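Local coordinates for protein N-ACETYLMURAMOYL-L-ALANINE AMIDASE CwlV (Paenibacillus polymyxa, PDB 1JWQ) that probably hydrolyses the amide bond between N-acetylmuramic acid and L-alanine in peptidoglycan, this chain being its zinc-binding catalytic domain, at residues L71-F76 with T134-V139; M1-I6 with K46-L51. All blocks are in the same frame, centred on the assembly; numbering follows the deposited sequence.

Overall arrangement
From the N terminus, residues 1-6 start strand 2-8; the chain then runs through helix 26-42 and returns to the sheet at 46-51. Contact 2 closes this beta-alpha-beta unit, with 47-51 as the outermost strand on its side. Only after helix 61-70 does contact 1 open, at 71-76, and it closes at 134-139 after 57 intervening residues, once strands 92-96 and 120-125 have been added beyond. The two loops therefore follow in series, neither nesting nor crossing. Strands 2-8 and 75-82 are neighbours, and the contacts meet there, with Asn74 N 2.8 Å from Val3 O. Together they tie four adjacent parallel strands, in the order 47-51, 2-8, 75-82, 138-145.

Contact 1: L71-F76 with T134-V139; sequences LKANVF and TTMPAV
Phe76 and Thr134 cross at about a right angle where neighbouring parallel strands 75-82 and 138-145 pair in the central sheet of this open alpha-beta-alpha domain. Methyl CG2 of Thr134 lies over one face of the phenyl ring, displaced toward the rim and 4.1 Å from Phe76 CG; being 16° off the ring normal, it makes a CH-pi contact. The hydroxyl of Thr134 is engaged elsewhere, by Val130 O. Phe76 and Ala138 share one face of the sheet, where helix 61-70 touches the Phe76 side chain through Ala68, and their CB atoms meet at 3.7 Å. Met136 packs beside them with a folded chain. Its CG stands between the backbone N and the carbonyl carbon (chi1 71°), which sets it 3.4 Å from Ala73 O; a bend at the next bond brings SD to 4.0 Å from Phe76 CB, and a further bend at the last torsion carries methyl CE to 4.0 Å from Ala73 CB. Pro137 packs differently, its ring CD lying 3.3 Å from Asn74 O. Val75 points to the other face, toward Phe104 and Tyr175 of the covering helices. The bonding is that of a parallel bridge, Phe76 pairing with the residues flanking its partner Ala138: Phe76 N donates to Pro137 O at 2.9 Å, and Val139 N donates to Phe76 O at 3.0 Å with an N-H...O angle of 159°.

Contact 2: M1-I6 with K46-L51; sequences MKVVVI and KLEVVL
Lys46 meets Met1 and Lys2 where parallel strands 2-6 and 47-51 start together, the two strands of a beta-alpha-beta crossover through helix 26-42, their axes 4.6 Å apart at closest and 24° from parallel. Lys46 O accepts a nearly straight bond from Lys2 N (171°), with Met1 CB packed against the same oxygen. Leu47 turns to the face of the sheet that also holds Val4, and its CD2 comes obliquely to 3.9 Å from Val4 CG2. Glu48 points to the other face. Its CG is anti to the backbone N (chi1 178°), and the extended chain beyond runs side by side with Val3, bringing OE2 within 3.8 Å of Val3 CG2. Its backbone works in both directions, as Glu48 N donates to Lys2 O and Glu48 O accepts from Val4 N. Val49 CG1 makes a looser contact, 4.3 Å from Ile6 CG1. Val50 repeats the backbone pattern: its N donates to Val4 O at 2.8 Å, and its O accepts from Ile6 N. Leu51 lies alongside Ile6, pointing the same way, with CD1 3.8 Å from Ile6 CB and 4.1 Å from Ile6 CG1. An alanine here would probably leave a gap beside Ile6, and Ile6 CB and CG1 would be without the methyl that packs on them. The chemistry is thus divided: five backbone hydrogen bonds fix the register, while the side chains across the pair add chiefly apolar contacts, which join the outermost strand to the sheet interior.

Contact 1: L71-F76 with T134-V139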
ATOM      1  N   LEU A  71       6.277  17.028   4.897  1.00 13.48           N
ATOM      2  CA  LEU A  71       7.599  16.428   5.058  1.00 13.05           C
ATOM      3  C   LEU A  71       8.339  16.305   3.728  1.00 13.09           C
ATOM      4  O   LEU A  71       9.445  15.756   3.666  1.00 13.49           O
ATOM      5  CB  LEU A  71       7.473  15.051   5.718  1.00 13.56           C
ATOM      6  CG  LEU A  71       6.761  15.047   7.075  1.00 12.75           C
ATOM      7  CD1 LEU A  71       6.763  13.628   7.655  1.00 13.85           C
ATOM      8  CD2 LEU A  71       7.463  16.011   8.023  1.00 13.12           C
ATOM      9  N   LYS A  72       7.724  16.832   2.673  1.00 13.61           N
ATOM     10  CA  LYS A  72       8.292  16.803   1.329  1.00 14.09           C
ATOM     11  C   LYS A  72       8.719  15.396   0.931  1.00 13.29           C
ATOM     12  O   LYS A  72       9.864  15.166   0.545  1.00 13.36           O
ATOM     13  CB  LYS A  72       9.490  17.754   1.239  1.00 18.64           C
ATOM     14  CG  LYS A  72       9.162  19.197   1.594  1.00 21.43           C
ATOM     15  CD  LYS A  72      10.355  20.121   1.363  1.00 26.33           C
ATOM     16  CE  LYS A  72      11.573  19.688   2.167  1.00 29.33           C
ATOM     17  NZ  LYS A  72      11.300  19.642   3.629  1.00 31.17           N
ATOM     18  N   ALA A  73       7.789  14.454   1.021  1.00 11.67           N
ATOM     19  CA  ALA A  73       8.089  13.071   0.675  1.00 12.05           C
ATOM     20  C   ALA A  73       8.566  12.939  -0.770  1.00 11.96           C
ATOM     21  O   ALA A  73       8.152  13.700  -1.643  1.00 12.12           O
ATOM     22  CB  ALA A  73       6.850  12.201   0.898  1.00  8.99           C
ATOM     23  N   ASN A  74       9.450  11.978  -1.012  1.00 11.71           N
ATOM     24  CA  ASN A  74       9.945  11.730  -2.356  1.00 11.69           C
ATOM     25  C   ASN A  74       8.953  10.790  -3.033  1.00 11.48           C
ATOM     26  O   ASN A  74       8.775  10.822  -4.250  1.00 10.77           O
ATOM     27  CB  ASN A  74      11.340  11.107  -2.309  1.00 12.36           C
ATOM     28  CG  ASN A  74      12.397  12.090  -1.839  1.00 14.58           C
ATOM     29  OD1 ASN A  74      12.447  12.455  -0.664  1.00 15.75           O
ATOM     30  ND2 ASN A  74      13.237  12.536  -2.762  1.00 17.37           N
ATOM     31  N   VAL A  75       8.314   9.948  -2.227  1.00 12.44           N
ATOM     32  CA  VAL A  75       7.295   9.031  -2.728  1.00 11.65           C
ATOM     33  C   VAL A  75       6.251   8.798  -1.651  1.00 11.14           C
ATOM     34  O   VAL A  75       6.510   8.976  -0.461  1.00  9.99           O
ATOM     35  CB  VAL A  75       7.869   7.656  -3.141  1.00 12.52           C
ATOM     36  CG1 VAL A  75       8.832   7.823  -4.303  1.00 14.27           C
ATOM     37  CG2 VAL A  75       8.549   6.988  -1.954  1.00 14.36           C
ATOM     38  N   PHE A  76       5.066   8.395  -2.088  1.00  9.85           N
ATOM     39  CA  PHE A  76       3.957   8.120  -1.192  1.00  9.51           C
ATOM     40  C   PHE A  76       3.333   6.803  -1.633  1.00  9.36           C
ATOM     41  O   PHE A  76       3.054   6.606  -2.811  1.00 11.13           O
ATOM     42  CB  PHE A  76       2.941   9.261  -1.278  1.00  9.51           C
ATOM     43  CG  PHE A  76       1.710   9.063  -0.436  1.00  9.25           C
ATOM     44  CD1 PHE A  76       0.599   8.404  -0.952  1.00  9.75           C
ATOM     45  CD2 PHE A  76       1.649   9.571   0.861  1.00 10.43           C
ATOM     46  CE1 PHE A  76      -0.563   8.257  -0.192  1.00  7.81           C
ATOM     47  CE2 PHE A  76       0.495   9.430   1.633  1.00  9.47           C
ATOM     48  CZ  PHE A  76      -0.614   8.771   1.102  1.00  9.67           C
ATOM     49  N   THR A 134      -1.655  14.501  -3.580  1.00 12.42           N
ATOM     50  CA  THR A 134      -0.227  14.490  -3.290  1.00 13.07           C
ATOM     51  C   THR A 134       0.477  15.098  -4.498  1.00 12.64           C
ATOM     52  O   THR A 134      -0.066  15.080  -5.607  1.00 11.84           O
ATOM     53  CB  THR A 134       0.283  13.059  -3.060  1.00 12.82           C
ATOM     54  OG1 THR A 134      -0.514  12.142  -3.819  1.00 11.69           O
ATOM     55  CG2 THR A 134       0.210  12.701  -1.578  1.00  9.43           C
ATOM     56  N   THR A 135       1.674  15.639  -4.289  1.00 12.89           N
ATOM     57  CA  THR A 135       2.422  16.261  -5.376  1.00 12.66           C
ATOM     58  C   THR A 135       3.673  15.490  -5.773  1.00 12.10           C
ATOM     59  O   THR A 135       4.345  15.856  -6.736  1.00 12.78           O
ATOM     60  CB  THR A 135       2.846  17.695  -5.019  1.00 14.17           C
ATOM     61  OG1 THR A 135       3.753  17.658  -3.909  1.00 13.44           O
ATOM     62  CG2 THR A 135       1.629  18.536  -4.648  1.00 15.60           C
ATOM     63  N   MET A 136       4.003  14.445  -5.018  1.00 10.38           N
ATOM     64  CA  MET A 136       5.163  13.625  -5.341  1.00 10.09           C
ATOM     65  C   MET A 136       4.631  12.314  -5.917  1.00  9.21           C
ATOM     66  O   MET A 136       3.427  12.051  -5.850  1.00  9.80           O
ATOM     67  CB  MET A 136       6.007  13.344  -4.083  1.00 10.00           C
ATOM     68  CG  MET A 136       5.381  12.386  -3.059  1.00  9.29           C
ATOM     69  SD  MET A 136       3.960  13.045  -2.149  1.00 10.88           S
ATOM     70  CE  MET A 136       4.659  14.597  -1.470  1.00 11.21           C
ATOM     71  N   PRO A 137       5.509  11.480  -6.501  1.00  9.71           N
ATOM     72  CA  PRO A 137       5.014  10.215  -7.056  1.00  9.25           C
ATOM     73  C   PRO A 137       4.231   9.478  -5.981  1.00  9.50           C
ATOM     74  O   PRO A 137       4.740   9.245  -4.887  1.00  8.73           O
ATOM     75  CB  PRO A 137       6.297   9.497  -7.460  1.00  9.77           C
ATOM     76  CG  PRO A 137       7.162  10.635  -7.914  1.00 10.95           C
ATOM     77  CD  PRO A 137       6.936  11.672  -6.818  1.00 10.72           C
ATOM     78  N   ALA A 138       2.989   9.121  -6.289  1.00 10.67           N
ATOM     79  CA  ALA A 138       2.148   8.455  -5.307  1.00  9.31           C
ATOM     80  C   ALA A 138       1.298   7.359  -5.907  1.00  7.87           C
ATOM     81  O   ALA A 138       0.634   7.555  -6.923  1.00 11.06           O
ATOM     82  CB  ALA A 138       1.247   9.484  -4.613  1.00  8.36           C
ATOM     83  N   VAL A 139       1.310   6.202  -5.266  1.00  8.39           N
ATOM     84  CA  VAL A 139       0.513   5.088  -5.749  1.00  8.22           C
ATOM     85  C   VAL A 139      -0.275   4.468  -4.611  1.00  8.72           C
ATOM     86  O   VAL A 139       0.080   4.609  -3.439  1.00  9.04           O
ATOM     87  CB  VAL A 139       1.392   4.003  -6.402  1.00  9.00           C
ATOM     88  CG1 VAL A 139       2.138   4.593  -7.604  1.00  7.92           C
ATOM     89  CG2 VAL A 139       2.374   3.440  -5.384  1.00 10.39           C
TER

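Contact 2: M1-I6 with K46-L51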
ATOM      1  N   MET A   1      18.384  12.873   3.307  1.00 34.81           N
ATOM      2  CA  MET A   1      17.913  11.536   2.840  1.00 33.16           C
ATOM      3  C   MET A   1      16.615  11.669   2.056  1.00 30.48           C
ATOM      4  O   MET A   1      16.009  12.741   2.013  1.00 30.06           O
ATOM      5  CB  MET A   1      17.670  10.612   4.035  1.00 36.11           C
ATOM      6  CG  MET A   1      18.878  10.385   4.916  1.00 39.45           C
ATOM      7  SD  MET A   1      18.451   9.368   6.334  1.00 46.17           S
ATOM      8  CE  MET A   1      17.896  10.619   7.501  1.00 43.34           C
ATOM      9  N   LYS A   2      16.195  10.573   1.434  1.00 26.33           N
ATOM     10  CA  LYS A   2      14.952  10.567   0.681  1.00 23.17           C
ATOM     11  C   LYS A   2      13.851  10.125   1.634  1.00 21.41           C
ATOM     12  O   LYS A   2      14.002   9.144   2.362  1.00 19.38           O
ATOM     13  CB  LYS A   2      15.053   9.621  -0.518  1.00 23.93           C
ATOM     14  CG  LYS A   2      16.079  10.080  -1.546  1.00 24.85           C
ATOM     15  CD  LYS A   2      16.007   9.286  -2.839  1.00 26.16           C
ATOM     16  CE  LYS A   2      16.975   9.856  -3.870  1.00 26.74           C
ATOM     17  NZ  LYS A   2      16.857   9.181  -5.193  1.00 29.58           N
ATOM     18  N   VAL A   3      12.754  10.873   1.638  1.00 17.09           N
ATOM     19  CA  VAL A   3      11.632  10.589   2.517  1.00 15.40           C
ATOM     20  C   VAL A   3      10.596   9.702   1.846  1.00 14.03           C
ATOM     21  O   VAL A   3      10.166   9.964   0.724  1.00 12.38           O
ATOM     22  CB  VAL A   3      10.964  11.900   2.978  1.00 15.18           C
ATOM     23  CG1 VAL A   3       9.751  11.604   3.832  1.00 14.87           C
ATOM     24  CG2 VAL A   3      11.968  12.736   3.757  1.00 16.76           C
ATOM     25  N   VAL A   4      10.201   8.654   2.557  1.00 13.50           N
ATOM     26  CA  VAL A   4       9.216   7.705   2.061  1.00 12.18           C
ATOM     27  C   VAL A   4       8.028   7.686   3.011  1.00 11.80           C
ATOM     28  O   VAL A   4       8.182   7.387   4.192  1.00 13.00           O
ATOM     29  CB  VAL A   4       9.806   6.279   1.999  1.00 13.47           C
ATOM     30  CG1 VAL A   4       8.755   5.294   1.485  1.00 13.74           C
ATOM     31  CG2 VAL A   4      11.035   6.269   1.110  1.00 13.50           C
ATOM     32  N   VAL A   5       6.845   8.013   2.504  1.00 10.31           N
ATOM     33  CA  VAL A   5       5.664   7.998   3.354  1.00 10.39           C
ATOM     34  C   VAL A   5       4.820   6.786   3.003  1.00  8.53           C
ATOM     35  O   VAL A   5       4.462   6.579   1.847  1.00  9.59           O
ATOM     36  CB  VAL A   5       4.830   9.294   3.197  1.00 10.09           C
ATOM     37  CG1 VAL A   5       3.497   9.158   3.939  1.00 10.32           C
ATOM     38  CG2 VAL A   5       5.609  10.472   3.762  1.00 11.99           C
ATOM     39  N   ILE A   6       4.544   5.969   4.014  1.00  9.06           N
ATOM     40  CA  ILE A   6       3.740   4.770   3.843  1.00  9.92           C
ATOM     41  C   ILE A   6       2.438   5.024   4.572  1.00 10.55           C
ATOM     42  O   ILE A   6       2.427   5.323   5.766  1.00 11.26           O
ATOM     43  CB  ILE A   6       4.419   3.535   4.451  1.00 10.51           C
ATOM     44  CG1 ILE A   6       5.812   3.351   3.843  1.00 10.53           C
ATOM     45  CG2 ILE A   6       3.549   2.303   4.215  1.00  8.13           C
ATOM     46  CD1 ILE A   6       5.818   3.058   2.359  1.00 11.57           C
ATOM     47  N   LYS A  46      19.875   5.555   3.604  1.00 19.82           N
ATOM     48  CA  LYS A  46      19.629   6.588   2.604  1.00 20.52           C
ATOM     49  C   LYS A  46      18.160   6.995   2.608  1.00 20.70           C
ATOM     50  O   LYS A  46      17.757   7.920   1.899  1.00 21.50           O
ATOM     51  CB  LYS A  46      20.004   6.086   1.209  1.00 21.88           C
ATOM     52  CG  LYS A  46      21.479   5.760   1.029  1.00 25.24           C
ATOM     53  CD  LYS A  46      21.754   5.281  -0.385  1.00 27.49           C
ATOM     54  CE  LYS A  46      23.217   4.911  -0.579  1.00 29.35           C
ATOM     55  NZ  LYS A  46      23.470   4.468  -1.979  1.00 33.81           N
ATOM     56  N   LEU A  47      17.365   6.303   3.414  1.00 19.38           N
ATOM     57  CA  LEU A  47      15.935   6.577   3.491  1.00 18.50           C
ATOM     58  C   LEU A  47      15.447   7.026   4.857  1.00 18.43           C
ATOM     59  O   LEU A  47      15.994   6.654   5.893  1.00 18.75           O
ATOM     60  CB  LEU A  47      15.142   5.331   3.091  1.00 18.54           C
ATOM     61  CG  LEU A  47      15.322   4.775   1.678  1.00 18.27           C
ATOM     62  CD1 LEU A  47      14.522   3.485   1.552  1.00 17.54           C
ATOM     63  CD2 LEU A  47      14.857   5.802   0.646  1.00 19.23           C
ATOM     64  N   GLU A  48      14.394   7.832   4.838  1.00 17.40           N
ATOM     65  CA  GLU A  48      13.755   8.315   6.047  1.00 18.38           C
ATOM     66  C   GLU A  48      12.306   7.885   5.868  1.00 17.41           C
ATOM     67  O   GLU A  48      11.560   8.504   5.114  1.00 17.15           O
ATOM     68  CB  GLU A  48      13.857   9.838   6.138  1.00 20.97           C
ATOM     69  CG  GLU A  48      13.176  10.427   7.355  1.00 23.55           C
ATOM     70  CD  GLU A  48      13.428  11.915   7.495  1.00 28.06           C
ATOM     71  OE1 GLU A  48      12.783  12.542   8.358  1.00 29.47           O
ATOM     72  OE2 GLU A  48      14.274  12.455   6.747  1.00 29.27           O
ATOM     73  N   VAL A  49      11.921   6.808   6.544  1.00 16.98           N
ATOM     74  CA  VAL A  49      10.568   6.273   6.423  1.00 15.88           C
ATOM     75  C   VAL A  49       9.597   6.854   7.436  1.00 15.58           C
ATOM     76  O   VAL A  49       9.846   6.836   8.640  1.00 15.47           O
ATOM     77  CB  VAL A  49      10.577   4.738   6.569  1.00 16.82           C
ATOM     78  CG1 VAL A  49       9.181   4.181   6.327  1.00 16.04           C
ATOM     79  CG2 VAL A  49      11.575   4.140   5.593  1.00 17.92           C
ATOM     80  N   VAL A  50       8.479   7.365   6.934  1.00 11.58           N
ATOM     81  CA  VAL A  50       7.463   7.955   7.786  1.00 10.79           C
ATOM     82  C   VAL A  50       6.118   7.304   7.510  1.00 10.81           C
ATOM     83  O   VAL A  50       5.688   7.224   6.364  1.00 11.12           O
ATOM     84  CB  VAL A  50       7.328   9.469   7.528  1.00 11.35           C
ATOM     85  CG1 VAL A  50       6.183  10.038   8.361  1.00  9.97           C
ATOM     86  CG2 VAL A  50       8.640  10.177   7.869  1.00 12.08           C
ATOM     87  N   LEU A  51       5.460   6.833   8.560  1.00 11.01           N
ATOM     88  CA  LEU A  51       4.151   6.218   8.405  1.00 11.11           C
ATOM     89  C   LEU A  51       3.073   7.190   8.854  1.00 11.51           C
ATOM     90  O   LEU A  51       3.172   7.775   9.932  1.00 12.06           O
ATOM     91  CB  LEU A  51       4.051   4.932   9.233  1.00 12.62           C
ATOM     92  CG  LEU A  51       4.435   3.628   8.524  1.00 13.90           C
ATOM     93  CD1 LEU A  51       5.857   3.717   7.976  1.00 13.74           C
ATOM     94  CD2 LEU A  51       4.304   2.477   9.511  1.00 15.28           C
TER